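Long-range contacts in probable ss-1,3-N-acetylglucosaminyltransferase (Staphylococcus aureus subsp. aureus N315, PDB 6H1J), which is a probable glycosyltransferase, with a family 2 catalytic domain of the GT-A fold followed by a helical linker domain: residues Asn44-Ser49 / Ala119-Tyr124; Asn131-Ile136 / Met208-Tyr213; Ala159-Ile164 / Tyr213-Asp218; Ser167-Leu172 / Gly272-Arg277. All coordinates share one frame; numbering follows the deposited sequence.

Interaction 1: Asn44-Ser49 / Ala119-Tyr124; sequences NQTMKS and ALEDLY. With MG (magnesium ion), chain I.
Q45 OE1, in the loop 44-49, takes the backbone N-H of L120 in the first turn of helix 119-129 (OE1 to N 2.9 Å, N-H...O 169°), with the donor tilted somewhat from the carbonyl plane. Beside it T46 OG1 donates to E121 OE1 over 2.9 Å, reaching the carboxylate on its anti side and out of its plane; chi1 of 55° sets this hydroxyl between the backbone N and C of T46. One water ties these groups together: it gives its protons to Q45 OE1 and T46 OG1 and accepts from M47 N and E121 N, the last at 2.9 Å from its oxygen. Two N-H groups at the start of the helix are thus satisfied from the loop, one directly and one through water.

Apolar contact falls to M47 and to the stem of Q45. The M47 chain runs extended to SD and then bends (chi3 -81°), which lays CE 3.8 Å from CB of Y124 and 4.1 Å from CB of L120. Q45 CG lies 3.9 Å from CD1 of L120.

A magnesium ion is bound by the loop carbonyls Q45 O at 2.3 Å and M47 O at 2.5 Å, with four waters completing six ligands.

Q45 NE2 bonds to S41 O and H116 O, so this one amide links helix 35-43, the turn before helix 119-129 and the helix itself. Y52 touches Q45, M47 and L120, V22 touches M47 and Y124, and V24 touches L120, which places the contact against the parallel strands 22-28 and 52-58 of the mixed GT-A sheet.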
loop_
_atom_site.group_PDB
_atom_site.type_symbol
_atom_site.label_atom_id
_atom_site.label_comp_id
_atom_site.label_asym_id
_atom_site.label_seq_id
_atom_site.Cartn_x
_atom_site.Cartn_y
_atom_site.Cartn_z
ATOM N N ASN B 44 23.224 -14.864 50.122
ATOM C CA ASN B 44 23.128 -16.322 50.192
ATOM C C ASN B 44 23.673 -16.959 48.899
ATOM O O ASN B 44 22.919 -17.460 48.084
ATOM C CB ASN B 44 21.677 -16.753 50.439
ATOM C CG ASN B 44 21.505 -18.255 50.595
ATOM O OD1 ASN B 44 22.349 -18.923 51.188
ATOM N ND2 ASN B 44 20.397 -18.793 50.109
ATOM N N GLN B 45 24.987 -16.921 48.690
ATOM C CA GLN B 45 25.610 -17.507 47.475
ATOM C C GLN B 45 26.523 -18.666 47.882
ATOM O O GLN B 45 27.132 -18.625 48.961
ATOM C CB GLN B 45 26.422 -16.442 46.735
ATOM C CG GLN B 45 25.566 -15.429 45.979
ATOM C CD GLN B 45 24.801 -16.030 44.821
ATOM O OE1 GLN B 45 25.409 -16.564 43.884
ATOM N NE2 GLN B 45 23.471 -15.917 44.870
ATOM N N THR B 46 26.639 -19.681 47.020
ATOM C CA THR B 46 27.636 -20.753 47.182
ATOM C C THR B 46 29.061 -20.191 47.105
ATOM O O THR B 46 29.978 -20.752 47.721
ATOM C CB THR B 46 27.444 -21.879 46.173
ATOM O OG1 THR B 46 27.462 -21.317 44.853
ATOM C CG2 THR B 46 26.172 -22.655 46.425
ATOM N N MET B 47 29.262 -19.105 46.341
ATOM C CA MET B 47 30.556 -18.412 46.313
ATOM C C MET B 47 30.896 -17.929 47.740
ATOM O O MET B 47 30.073 -17.382 48.429
ATOM C CB MET B 47 30.544 -17.233 45.334
ATOM C CG MET B 47 31.866 -16.547 45.174
ATOM S SD MET B 47 31.954 -15.203 43.962
ATOM C CE MET B 47 32.145 -16.125 42.443
ATOM N N LYS B 48 32.162 -18.075 48.128
ATOM C CA LYS B 48 32.672 -17.604 49.388
ATOM C C LYS B 48 32.373 -16.106 49.528
ATOM O O LYS B 48 32.663 -15.337 48.626
ATOM C CB LYS B 48 34.181 -17.880 49.407
ATOM C CG LYS B 48 34.898 -17.673 50.737
ATOM C CD LYS B 48 36.403 -17.935 50.643
ATOM C CE LYS B 48 36.736 -19.230 49.928
ATOM N N SER B 49 31.859 -15.685 50.694
ATOM C CA SER B 49 31.348 -14.331 50.862
ATOM C C SER B 49 32.455 -13.305 50.609
ATOM O O SER B 49 32.193 -12.192 50.206
ATOM C CB SER B 49 30.708 -14.138 52.241
ATOM O OG SER B 49 31.645 -14.495 53.239
ATOM N N ALA B 119 24.364 -18.818 41.354
ATOM C CA ALA B 119 24.560 -17.886 40.235
ATOM C C ALA B 119 26.010 -17.394 40.132
ATOM O O ALA B 119 26.638 -17.504 39.059
ATOM C CB ALA B 119 23.613 -16.711 40.319
ATOM N N LEU B 120 26.537 -16.783 41.191
ATOM C CA LEU B 120 27.861 -16.131 41.065
ATOM C C LEU B 120 28.974 -17.165 40.829
ATOM O O LEU B 120 29.793 -17.024 39.913
ATOM C CB LEU B 120 28.138 -15.279 42.305
ATOM C CG LEU B 120 27.207 -14.089 42.542
ATOM C CD1 LEU B 120 27.753 -13.168 43.622
ATOM C CD2 LEU B 120 26.934 -13.299 41.271
ATOM N N GLU B 121 28.960 -18.242 41.611
ATOM C CA GLU B 121 29.965 -19.290 41.501
ATOM C C GLU B 121 29.924 -19.953 40.108
ATOM O O GLU B 121 30.981 -20.122 39.448
ATOM C CB GLU B 121 29.760 -20.337 42.593
ATOM C CG GLU B 121 30.589 -21.570 42.341
ATOM C CD GLU B 121 30.921 -22.375 43.560
ATOM O OE1 GLU B 121 29.973 -22.706 44.316
ATOM O OE2 GLU B 121 32.123 -22.616 43.762
ATOM N N ASP B 122 28.740 -20.408 39.691
ATOM C CA ASP B 122 28.615 -21.159 38.437
ATOM C C ASP B 122 28.955 -20.260 37.245
ATOM O O ASP B 122 29.618 -20.708 36.299
ATOM C CB ASP B 122 27.238 -21.798 38.281
ATOM C CG ASP B 122 27.027 -23.026 39.141
ATOM O OD1 ASP B 122 27.955 -23.387 39.888
ATOM O OD2 ASP B 122 25.939 -23.617 39.057
ATOM N N LEU B 123 28.480 -19.004 37.259
ATOM C CA LEU B 123 28.722 -18.121 36.119
ATOM C C LEU B 123 30.200 -17.733 36.090
ATOM O O LEU B 123 30.827 -17.770 35.020
ATOM C CB LEU B 123 27.820 -16.888 36.141
ATOM C CG LEU B 123 26.446 -17.050 35.472
ATOM C CD1 LEU B 123 25.771 -18.359 35.841
ATOM C CD2 LEU B 123 25.523 -15.878 35.784
ATOM N N TYR B 124 30.750 -17.352 37.244
ATOM C CA TYR B 124 32.189 -17.016 37.314
ATOM C C TYR B 124 33.077 -18.186 36.879
ATOM O O TYR B 124 34.008 -17.995 36.072
ATOM C CB TYR B 124 32.614 -16.595 38.721
ATOM C CG TYR B 124 34.087 -16.281 38.816
ATOM C CD1 TYR B 124 34.562 -15.021 38.499
ATOM C CD2 TYR B 124 34.998 -17.215 39.301
ATOM C CE1 TYR B 124 35.916 -14.713 38.594
ATOM C CE2 TYR B 124 36.354 -16.933 39.376
ATOM C CZ TYR B 124 36.808 -15.666 39.042
ATOM O OH TYR B 124 38.129 -15.332 39.180
HETATM MG MG MG I . 28.800 -18.041 50.415
HETATM O O HOH W 1 27.374 -18.728 43.997
HETATM O O HOH W 2 29.971 -20.133 50.519
HETATM O O HOH W 3 30.496 -17.868 52.374
HETATM O O HOH W 4 28.126 -16.014 50.487
HETATM O O HOH W 5 27.507 -19.203 52.267
#

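Interaction 2: Asn131-Ile136 / Met208-Tyr213; sequences NSDLII and MNSKNY
The Y213 ring carries K211 O over the centre of one face, 3.8 Å above its plane, and S210 OG, hydrogen-bonded to F206 O, lies in plane at its edge; L134 CB approaches the ring obliquely, 4.1 Å from CD1. The amide planes of N131 and N212 stand 76° apart. Here strands 134-142 and 213-216 begin their parallel pairing in the mixed sheet of the GT-A domain, with L134 and Y213 bridged and their side chains on the same face. Just before the bridge, N212 O accepts two backbone N-H groups, from D133 at 2.7 Å and from L134. D133 returns the grip: OD2 receives the N-H of N212 at 3.1 Å and, at 3.3 Å, that of K211, both on the anti side of the carboxylate and out of its plane, K211 N the more so. Chi1 of -56° carries CG toward the backbone of K211 and N212; D133 CB packs against S210 CB at 3.5 Å. Helix 119-129 ends in a Schellman motif with N131, at positive phi, as its C-prime residue. N131 O is bonded by N212 ND2 at 3.0 Å, the oxygen in the N212 amide plane but the nitrogen well above the carbonyl plane.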
loop_
_atom_site.group_PDB
_atom_site.type_symbol
_atom_site.label_atom_id
_atom_site.label_comp_id
_atom_site.label_asym_id
_atom_site.label_seq_id
_atom_site.Cartn_x
_atom_site.Cartn_y
_atom_site.Cartn_z
ATOM N N ASN B 131 37.590 -18.436 29.393
ATOM C CA ASN B 131 38.178 -17.095 29.146
ATOM C C ASN B 131 37.094 -16.127 28.657
ATOM O O ASN B 131 37.310 -15.394 27.698
ATOM C CB ASN B 131 39.385 -17.175 28.186
ATOM C CG ASN B 131 40.196 -15.887 28.067
ATOM O OD1 ASN B 131 40.247 -15.072 28.990
ATOM N ND2 ASN B 131 40.841 -15.679 26.920
ATOM N N SER B 132 35.922 -16.116 29.325
ATOM C CA SER B 132 34.736 -15.371 28.809
ATOM C C SER B 132 34.799 -13.892 29.203
ATOM O O SER B 132 35.092 -13.575 30.338
ATOM C CB SER B 132 33.444 -15.960 29.275
ATOM O OG SER B 132 33.371 -17.321 28.961
ATOM N N ASP B 133 34.447 -13.017 28.251
ATOM C CA ASP B 133 34.254 -11.579 28.511
ATOM C C ASP B 133 32.846 -11.367 29.078
ATOM O O ASP B 133 32.593 -10.424 29.855
ATOM C CB ASP B 133 34.533 -10.745 27.262
ATOM C CG ASP B 133 35.922 -10.990 26.695
ATOM O OD1 ASP B 133 36.889 -10.755 27.475
ATOM O OD2 ASP B 133 36.030 -11.449 25.479
ATOM N N LEU B 134 31.928 -12.262 28.710
ATOM C CA LEU B 134 30.530 -12.092 29.032
ATOM C C LEU B 134 29.926 -13.463 29.315
ATOM O O LEU B 134 30.133 -14.370 28.547
ATOM C CB LEU B 134 29.831 -11.433 27.839
ATOM C CG LEU B 134 28.329 -11.189 27.999
ATOM C CD1 LEU B 134 28.046 -10.242 29.159
ATOM C CD2 LEU B 134 27.720 -10.674 26.703
ATOM N N ILE B 135 29.221 -13.596 30.437
ATOM C CA ILE B 135 28.532 -14.847 30.785
ATOM C C ILE B 135 27.061 -14.507 31.052
ATOM O O ILE B 135 26.746 -13.610 31.858
ATOM C CB ILE B 135 29.166 -15.569 32.000
ATOM C CG1 ILE B 135 30.691 -15.599 31.934
ATOM C CG2 ILE B 135 28.588 -16.971 32.150
ATOM C CD1 ILE B 135 31.373 -14.455 32.635
ATOM N N ILE B 136 26.176 -15.303 30.452
ATOM C CA ILE B 136 24.755 -15.078 30.474
ATOM C C ILE B 136 24.082 -16.328 31.054
ATOM O O ILE B 136 24.181 -17.412 30.487
ATOM C CB ILE B 136 24.229 -14.790 29.051
ATOM C CG1 ILE B 136 24.971 -13.635 28.376
ATOM C CG2 ILE B 136 22.734 -14.555 29.110
ATOM C CD1 ILE B 136 24.781 -13.582 26.888
ATOM N N MET B 208 30.599 -5.538 21.063
ATOM C CA MET B 208 31.373 -5.055 19.942
ATOM C C MET B 208 32.827 -4.808 20.352
ATOM O O MET B 208 33.635 -4.493 19.506
ATOM C CB MET B 208 30.765 -3.770 19.375
ATOM C CG MET B 208 29.400 -4.018 18.746
ATOM S SD MET B 208 29.510 -5.158 17.348
ATOM C CE MET B 208 28.669 -6.632 17.919
ATOM N N ASN B 209 33.125 -4.893 21.652
ATOM C CA ASN B 209 34.472 -4.707 22.140
ATOM C C ASN B 209 35.000 -5.994 22.782
ATOM O O ASN B 209 36.034 -5.953 23.459
ATOM C CB ASN B 209 34.542 -3.533 23.118
ATOM C CG ASN B 209 34.492 -2.193 22.424
ATOM O OD1 ASN B 209 35.448 -1.792 21.780
ATOM N ND2 ASN B 209 33.351 -1.529 22.508
ATOM N N SER B 210 34.320 -7.130 22.577
ATOM C CA SER B 210 34.766 -8.401 23.162
ATOM C C SER B 210 34.451 -9.562 22.211
ATOM O O SER B 210 33.612 -9.423 21.343
ATOM C CB SER B 210 34.105 -8.606 24.520
ATOM O OG SER B 210 32.686 -8.675 24.378
ATOM N N LYS B 211 35.101 -10.716 22.400
ATOM C CA LYS B 211 34.913 -11.810 21.452
ATOM C C LYS B 211 34.361 -13.066 22.114
ATOM O O LYS B 211 33.747 -13.869 21.425
ATOM C CB LYS B 211 36.223 -12.148 20.725
ATOM C CG LYS B 211 37.430 -12.341 21.624
ATOM C CD LYS B 211 38.632 -12.961 20.900
ATOM C CE LYS B 211 39.952 -12.632 21.566
ATOM N NZ LYS B 211 40.233 -13.478 22.748
ATOM N N ASN B 212 34.553 -13.224 23.435
ATOM C CA ASN B 212 34.256 -14.484 24.088
ATOM C C ASN B 212 33.009 -14.347 24.982
ATOM O O ASN B 212 33.025 -13.654 26.015
ATOM C CB ASN B 212 35.456 -14.964 24.897
ATOM C CG ASN B 212 36.606 -15.448 24.051
ATOM O OD1 ASN B 212 36.493 -15.577 22.831
ATOM N ND2 ASN B 212 37.725 -15.719 24.700
ATOM N N TYR B 213 31.942 -15.054 24.599
ATOM C CA TYR B 213 30.678 -15.015 25.276
ATOM C C TYR B 213 30.293 -16.456 25.636
ATOM O O TYR B 213 30.508 -17.356 24.840
ATOM C CB TYR B 213 29.588 -14.425 24.367
ATOM C CG TYR B 213 30.047 -13.341 23.423
ATOM C CD1 TYR B 213 30.712 -12.216 23.884
ATOM C CD2 TYR B 213 29.766 -13.417 22.065
ATOM C CE1 TYR B 213 31.134 -11.226 23.002
ATOM C CE2 TYR B 213 30.147 -12.415 21.176
ATOM C CZ TYR B 213 30.836 -11.314 21.648
ATOM O OH TYR B 213 31.202 -10.337 20.767
HETATM O O HOH W 6 40.023 -17.925 24.396
#

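Interaction 3: Ala159-Ile164 / Tyr213-Asp218; sequences AKADII and YSIKTD
The small methyl of A161 fits between two larger side chains of strand 213-216: CB sits 3.8 Å from CD1 of I215 and 4.2 Å from CB of Y213. Its own backbone closes the fit, since A161 N donates an almost straight bond to Y213 O (2.8 Å, N-H...O 170°). Next along the chain I163 reaches the far part of the Y213 ring, CG1 lying 3.9 Å from CE2 and CD1 near the hydroxyl, while A161 O approaches CD2 obliquely. The ring therefore fills the bend of the chain between A161 and I163. Chi1 of Y213, at -34°, is turned away from a staggered value and directs the ring along this bend. Beyond the contact its hydroxyl has S210 O, L207 O and Y261 OH as polar neighbours.

Strand 213-216 pairs in parallel with strand 134-142 in the mixed sheet of the GT-A domain, and the loop 159-164 lies along its other edge, next to V158, whose backbone is bonded to I215. At A159, S214 OG donates to A159 O over 2.7 Å, from a position tilted out of the carbonyl plane, and also bonds S132 OG. A159 packs its methyl away from the strand, onto N130 and onto Y126 of helix 119-129. A water bridges the two backbones, donating to A161 O at 2.7 Å and accepting from Y213 N at 3.0 Å.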
loop_
_atom_site.group_PDB
_atom_site.type_symbol
_atom_site.label_atom_id
_atom_site.label_comp_id
_atom_site.label_asym_id
_atom_site.label_seq_id
_atom_site.Cartn_x
_atom_site.Cartn_y
_atom_site.Cartn_z
ATOM N N ALA B 159 29.910 -22.608 25.372
ATOM C CA ALA B 159 31.170 -22.106 25.911
ATOM C C ALA B 159 31.650 -20.878 25.132
ATOM O O ALA B 159 32.163 -19.919 25.736
ATOM C CB ALA B 159 32.194 -23.209 25.877
ATOM N N LYS B 160 31.488 -20.922 23.798
ATOM C CA LYS B 160 31.879 -19.874 22.892
ATOM C C LYS B 160 30.702 -19.520 21.965
ATOM O O LYS B 160 30.576 -20.081 20.871
ATOM C CB LYS B 160 33.060 -20.377 22.056
ATOM C CG LYS B 160 34.381 -20.470 22.796
ATOM C CD LYS B 160 35.091 -19.129 22.832
ATOM C CE LYS B 160 36.541 -19.248 23.253
ATOM N NZ LYS B 160 36.654 -19.293 24.722
ATOM N N ALA B 161 29.870 -18.571 22.388
ATOM C CA ALA B 161 28.614 -18.257 21.747
ATOM C C ALA B 161 28.836 -17.197 20.672
ATOM O O ALA B 161 29.843 -16.469 20.685
ATOM C CB ALA B 161 27.645 -17.757 22.784
ATOM N N ASP B 162 27.891 -17.133 19.736
ATOM C CA ASP B 162 27.922 -16.195 18.631
ATOM C C ASP B 162 26.625 -15.359 18.655
ATOM O O ASP B 162 25.539 -15.907 18.913
ATOM C CB ASP B 162 28.137 -16.979 17.333
ATOM C CG ASP B 162 29.427 -17.811 17.334
ATOM O OD1 ASP B 162 30.494 -17.220 17.102
ATOM O OD2 ASP B 162 29.358 -19.046 17.558
ATOM N N ILE B 163 26.746 -14.050 18.391
ATOM C CA ILE B 163 25.659 -13.092 18.535
ATOM C C ILE B 163 24.462 -13.562 17.699
ATOM O O ILE B 163 23.322 -13.558 18.187
ATOM C CB ILE B 163 26.092 -11.661 18.153
ATOM C CG1 ILE B 163 27.135 -11.107 19.130
ATOM C CG2 ILE B 163 24.878 -10.757 18.014
ATOM C CD1 ILE B 163 27.839 -9.805 18.675
ATOM N N ILE B 164 24.695 -13.946 16.448
ATOM C CA ILE B 164 23.584 -14.236 15.570
ATOM C C ILE B 164 23.045 -15.635 15.878
ATOM O O ILE B 164 21.879 -15.773 16.173
ATOM C CB ILE B 164 23.973 -14.042 14.086
ATOM C CG1 ILE B 164 24.205 -12.552 13.793
ATOM C CG2 ILE B 164 22.892 -14.636 13.193
ATOM C CD1 ILE B 164 24.938 -12.255 12.511
ATOM N N TYR B 213 31.942 -15.054 24.599
ATOM C CA TYR B 213 30.678 -15.015 25.276
ATOM C C TYR B 213 30.293 -16.456 25.636
ATOM O O TYR B 213 30.508 -17.356 24.840
ATOM C CB TYR B 213 29.588 -14.425 24.367
ATOM C CG TYR B 213 30.047 -13.341 23.423
ATOM C CD1 TYR B 213 30.712 -12.216 23.884
ATOM C CD2 TYR B 213 29.766 -13.417 22.065
ATOM C CE1 TYR B 213 31.134 -11.226 23.002
ATOM C CE2 TYR B 213 30.147 -12.415 21.176
ATOM C CZ TYR B 213 30.836 -11.314 21.648
ATOM O OH TYR B 213 31.202 -10.337 20.767
ATOM N N SER B 214 29.678 -16.648 26.798
ATOM C CA SER B 214 29.243 -17.952 27.271
ATOM C C SER B 214 27.804 -17.852 27.753
ATOM O O SER B 214 27.391 -16.816 28.263
ATOM C CB SER B 214 30.124 -18.443 28.400
ATOM O OG SER B 214 31.468 -18.529 27.963
ATOM N N ILE B 215 27.086 -18.965 27.631
ATOM C CA ILE B 215 25.694 -19.076 28.033
ATOM C C ILE B 215 25.595 -20.324 28.892
ATOM O O ILE B 215 26.076 -21.344 28.485
ATOM C CB ILE B 215 24.756 -19.163 26.807
ATOM C CG1 ILE B 215 24.876 -17.931 25.907
ATOM C CG2 ILE B 215 23.311 -19.413 27.242
ATOM C CD1 ILE B 215 24.319 -18.172 24.519
ATOM N N LYS B 216 25.001 -20.193 30.082
ATOM C CA LYS B 216 24.823 -21.297 31.032
ATOM C C LYS B 216 23.325 -21.457 31.312
ATOM O O LYS B 216 22.647 -20.465 31.590
ATOM C CB LYS B 216 25.657 -20.981 32.276
ATOM C CG LYS B 216 25.896 -22.132 33.247
ATOM C CD LYS B 216 27.034 -23.037 32.892
ATOM C CE LYS B 216 27.676 -23.706 34.085
ATOM N NZ LYS B 216 26.803 -24.752 34.658
ATOM N N THR B 217 22.817 -22.694 31.279
ATOM C CA THR B 217 21.359 -22.980 31.344
ATOM C C THR B 217 21.014 -24.083 32.355
ATOM O O THR B 217 19.889 -24.572 32.371
ATOM C CB THR B 217 20.839 -23.397 29.956
ATOM O OG1 THR B 217 21.484 -24.611 29.544
ATOM C CG2 THR B 217 21.071 -22.307 28.943
ATOM N N ASP B 218 21.944 -24.440 33.247
ATOM C CA ASP B 218 21.723 -25.564 34.163
ATOM C C ASP B 218 20.674 -25.222 35.229
ATOM O O ASP B 218 19.980 -26.107 35.718
ATOM C CB ASP B 218 23.039 -26.021 34.786
ATOM C CG ASP B 218 23.977 -26.676 33.774
ATOM O OD1 ASP B 218 23.489 -27.278 32.797
ATOM O OD2 ASP B 218 25.185 -26.615 34.003
HETATM O O HOH W 7 32.266 -16.153 21.834
#

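Interaction 4: Ser167-Leu172 / Gly272-Arg277; sequences SIFYAL and GKYTTR
F169 sets its ring against helix 264-281 at K273 and Y274, one face taking the side chain of Y274. Y274 CB stands 4.2 Å from the ring centroid, nearly above it, and the tyrosine ring follows edge first: an edge-to-face (T-shaped) pair with centroids 5.6 Å apart and planes at 77°. Chi1 of -177° puts Y274 CG opposite its backbone N and turns that edge to F169. K273 CB meets the rim of the phenylalanine near its plane, 4.0 Å from CE2. F169 O receives a weak bond from R277 NE, 3.4 Å away.

Y170 comes next and slides past R277 in the opposite direction, its ring face under R277 CB in a CH-pi contact (4.2 Å to the centroid). Its hydroxyl lies near T276 CG2 and is joined through a water, 2.8 Å from OH, to K273 O; R280 NH1 bonds the same hydroxyl. L172 CD1 touches the edge of Y274, 4.1 Å from CE1.

This part of the loop, with its short 3-10 segment, packs on helix 264-281 of the TarS linker region, with Q200 of helix 198-207 also against L172, Y274 and R277. Aromatic faces and aliphatic stems make up most of the interface, and its direct polar link is a single weak bond; the firmer polar tie is indirect, through the water on K273 O, so shape more than charge probably holds the two parts together.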
loop_
_atom_site.group_PDB
_atom_site.type_symbol
_atom_site.label_atom_id
_atom_site.label_comp_id
_atom_site.label_asym_id
_atom_site.label_seq_id
_atom_site.Cartn_x
_atom_site.Cartn_y
_atom_site.Cartn_z
ATOM N N SER B 167 21.241 -15.947 19.226
ATOM C CA SER B 167 20.070 -15.066 19.449
ATOM C C SER B 167 20.343 -14.009 20.516
ATOM O O SER B 167 19.431 -13.619 21.229
ATOM C CB SER B 167 18.854 -15.860 19.832
ATOM O OG SER B 167 18.471 -16.685 18.759
ATOM N N ILE B 168 21.586 -13.525 20.594
ATOM C CA ILE B 168 21.949 -12.608 21.612
ATOM C C ILE B 168 21.266 -11.238 21.405
ATOM O O ILE B 168 20.998 -10.529 22.410
ATOM C CB ILE B 168 23.476 -12.516 21.758
ATOM C CG1 ILE B 168 24.067 -13.900 22.080
ATOM C CG2 ILE B 168 23.829 -11.470 22.804
ATOM C CD1 ILE B 168 25.576 -13.914 22.373
ATOM N N PHE B 169 20.855 -10.911 20.175
ATOM C CA PHE B 169 20.217 -9.623 19.920
ATOM C C PHE B 169 18.819 -9.594 20.535
ATOM O O PHE B 169 18.240 -8.525 20.625
ATOM C CB PHE B 169 20.093 -9.322 18.421
ATOM C CG PHE B 169 21.315 -8.747 17.763
ATOM C CD1 PHE B 169 22.168 -7.886 18.438
ATOM C CD2 PHE B 169 21.639 -9.118 16.457
ATOM C CE1 PHE B 169 23.274 -7.343 17.797
ATOM C CE2 PHE B 169 22.746 -8.574 15.823
ATOM C CZ PHE B 169 23.552 -7.677 16.481
ATOM N N TYR B 170 18.271 -10.784 20.850
ATOM C CA TYR B 170 16.983 -10.966 21.477
ATOM C C TYR B 170 17.090 -11.057 23.009
ATOM O O TYR B 170 16.079 -11.287 23.675
ATOM C CB TYR B 170 16.307 -12.186 20.851
ATOM C CG TYR B 170 15.996 -11.956 19.397
ATOM C CD1 TYR B 170 16.935 -12.246 18.417
ATOM C CD2 TYR B 170 14.784 -11.406 18.986
ATOM C CE1 TYR B 170 16.698 -11.969 17.083
ATOM C CE2 TYR B 170 14.519 -11.175 17.643
ATOM C CZ TYR B 170 15.477 -11.443 16.693
ATOM O OH TYR B 170 15.231 -11.184 15.366
ATOM N N ALA B 171 18.293 -10.864 23.564
ATOM C CA ALA B 171 18.507 -10.910 25.023
ATOM C C ALA B 171 19.485 -9.825 25.464
ATOM O O ALA B 171 20.458 -10.133 26.127
ATOM C CB ALA B 171 18.993 -12.280 25.410
ATOM N N LEU B 172 19.252 -8.562 25.116
ATOM C CA LEU B 172 20.293 -7.535 25.339
ATOM C C LEU B 172 20.202 -6.788 26.694
ATOM O O LEU B 172 20.908 -5.769 26.858
ATOM C CB LEU B 172 20.202 -6.524 24.198
ATOM C CG LEU B 172 20.605 -7.050 22.810
ATOM C CD1 LEU B 172 20.280 -6.020 21.746
ATOM C CD2 LEU B 172 22.063 -7.427 22.774
ATOM N N GLY B 272 22.001 -5.985 9.781
ATOM C CA GLY B 272 20.756 -6.498 9.241
ATOM C C GLY B 272 20.004 -7.377 10.231
ATOM O O GLY B 272 18.781 -7.413 10.225
ATOM N N LYS B 273 20.734 -8.168 11.023
ATOM C CA LYS B 273 20.113 -9.061 12.006
ATOM C C LYS B 273 19.523 -8.235 13.153
ATOM O O LYS B 273 18.471 -8.606 13.724
ATOM C CB LYS B 273 21.123 -10.099 12.501
ATOM C CG LYS B 273 21.577 -11.052 11.424
ATOM C CD LYS B 273 20.443 -11.830 10.868
ATOM C CE LYS B 273 20.891 -12.806 9.807
ATOM N NZ LYS B 273 19.810 -13.781 9.551
ATOM N N TYR B 274 20.178 -7.111 13.466
ATOM C CA TYR B 274 19.666 -6.197 14.437
ATOM C C TYR B 274 18.411 -5.496 13.872
ATOM O O TYR B 274 17.428 -5.349 14.575
ATOM C CB TYR B 274 20.703 -5.164 14.909
ATOM C CG TYR B 274 20.091 -4.309 15.982
ATOM C CD1 TYR B 274 19.933 -4.796 17.270
ATOM C CD2 TYR B 274 19.530 -3.078 15.686
ATOM C CE1 TYR B 274 19.253 -4.068 18.240
ATOM C CE2 TYR B 274 18.866 -2.329 16.648
ATOM C CZ TYR B 274 18.703 -2.836 17.925
ATOM O OH TYR B 274 18.025 -2.122 18.873
ATOM N N THR B 275 18.484 -4.985 12.635
ATOM C CA THR B 275 17.317 -4.403 11.962
ATOM C C THR B 275 16.121 -5.360 12.086
ATOM O O THR B 275 14.990 -4.936 12.419
ATOM C CB THR B 275 17.571 -4.106 10.479
ATOM O OG1 THR B 275 18.602 -3.129 10.363
ATOM C CG2 THR B 275 16.325 -3.550 9.809
ATOM N N THR B 276 16.373 -6.642 11.809
ATOM C CA THR B 276 15.313 -7.680 11.901
ATOM C C THR B 276 14.761 -7.692 13.329
ATOM O O THR B 276 13.528 -7.689 13.487
ATOM C CB THR B 276 15.849 -9.061 11.509
ATOM O OG1 THR B 276 16.272 -9.005 10.147
ATOM C CG2 THR B 276 14.824 -10.159 11.689
ATOM N N ARG B 277 15.658 -7.708 14.320
ATOM C CA ARG B 277 15.250 -7.708 15.750
ATOM C C ARG B 277 14.410 -6.456 16.019
ATOM O O ARG B 277 13.358 -6.582 16.669
ATOM C CB ARG B 277 16.487 -7.769 16.653
ATOM C CG ARG B 277 16.439 -6.832 17.850
ATOM C CD ARG B 277 15.420 -7.249 18.890
ATOM N NE ARG B 277 15.566 -6.498 20.129
ATOM C CZ ARG B 277 14.919 -5.374 20.410
ATOM N NH1 ARG B 277 13.981 -5.367 21.341
ATOM N NH2 ARG B 277 15.217 -4.259 19.768
HETATM O O HOH W 8 17.634 -11.058 13.906
#

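Interactions 2 and 3 form one continuous unit: they share Y213, their centres are about 9 Å apart, and strand 213-216 lies between strand 134-142 and the loop 159-164. Their chain segments alternate, and M208 CE meets I163 CD1 at 3.4 Å. Interaction 4 follows from the same loop, its centre about 15 Å from that of interaction 3, where I163 CG2 packs on F169 CZ; it joins the same loop to helix 264-281. Interaction 1 lies at the other end, about 30 Å from interaction 4 between centres, and adjoins interaction 2 through helix 119-129 and the strand after it. The magnesium ion belongs to interaction 1 alone among the four.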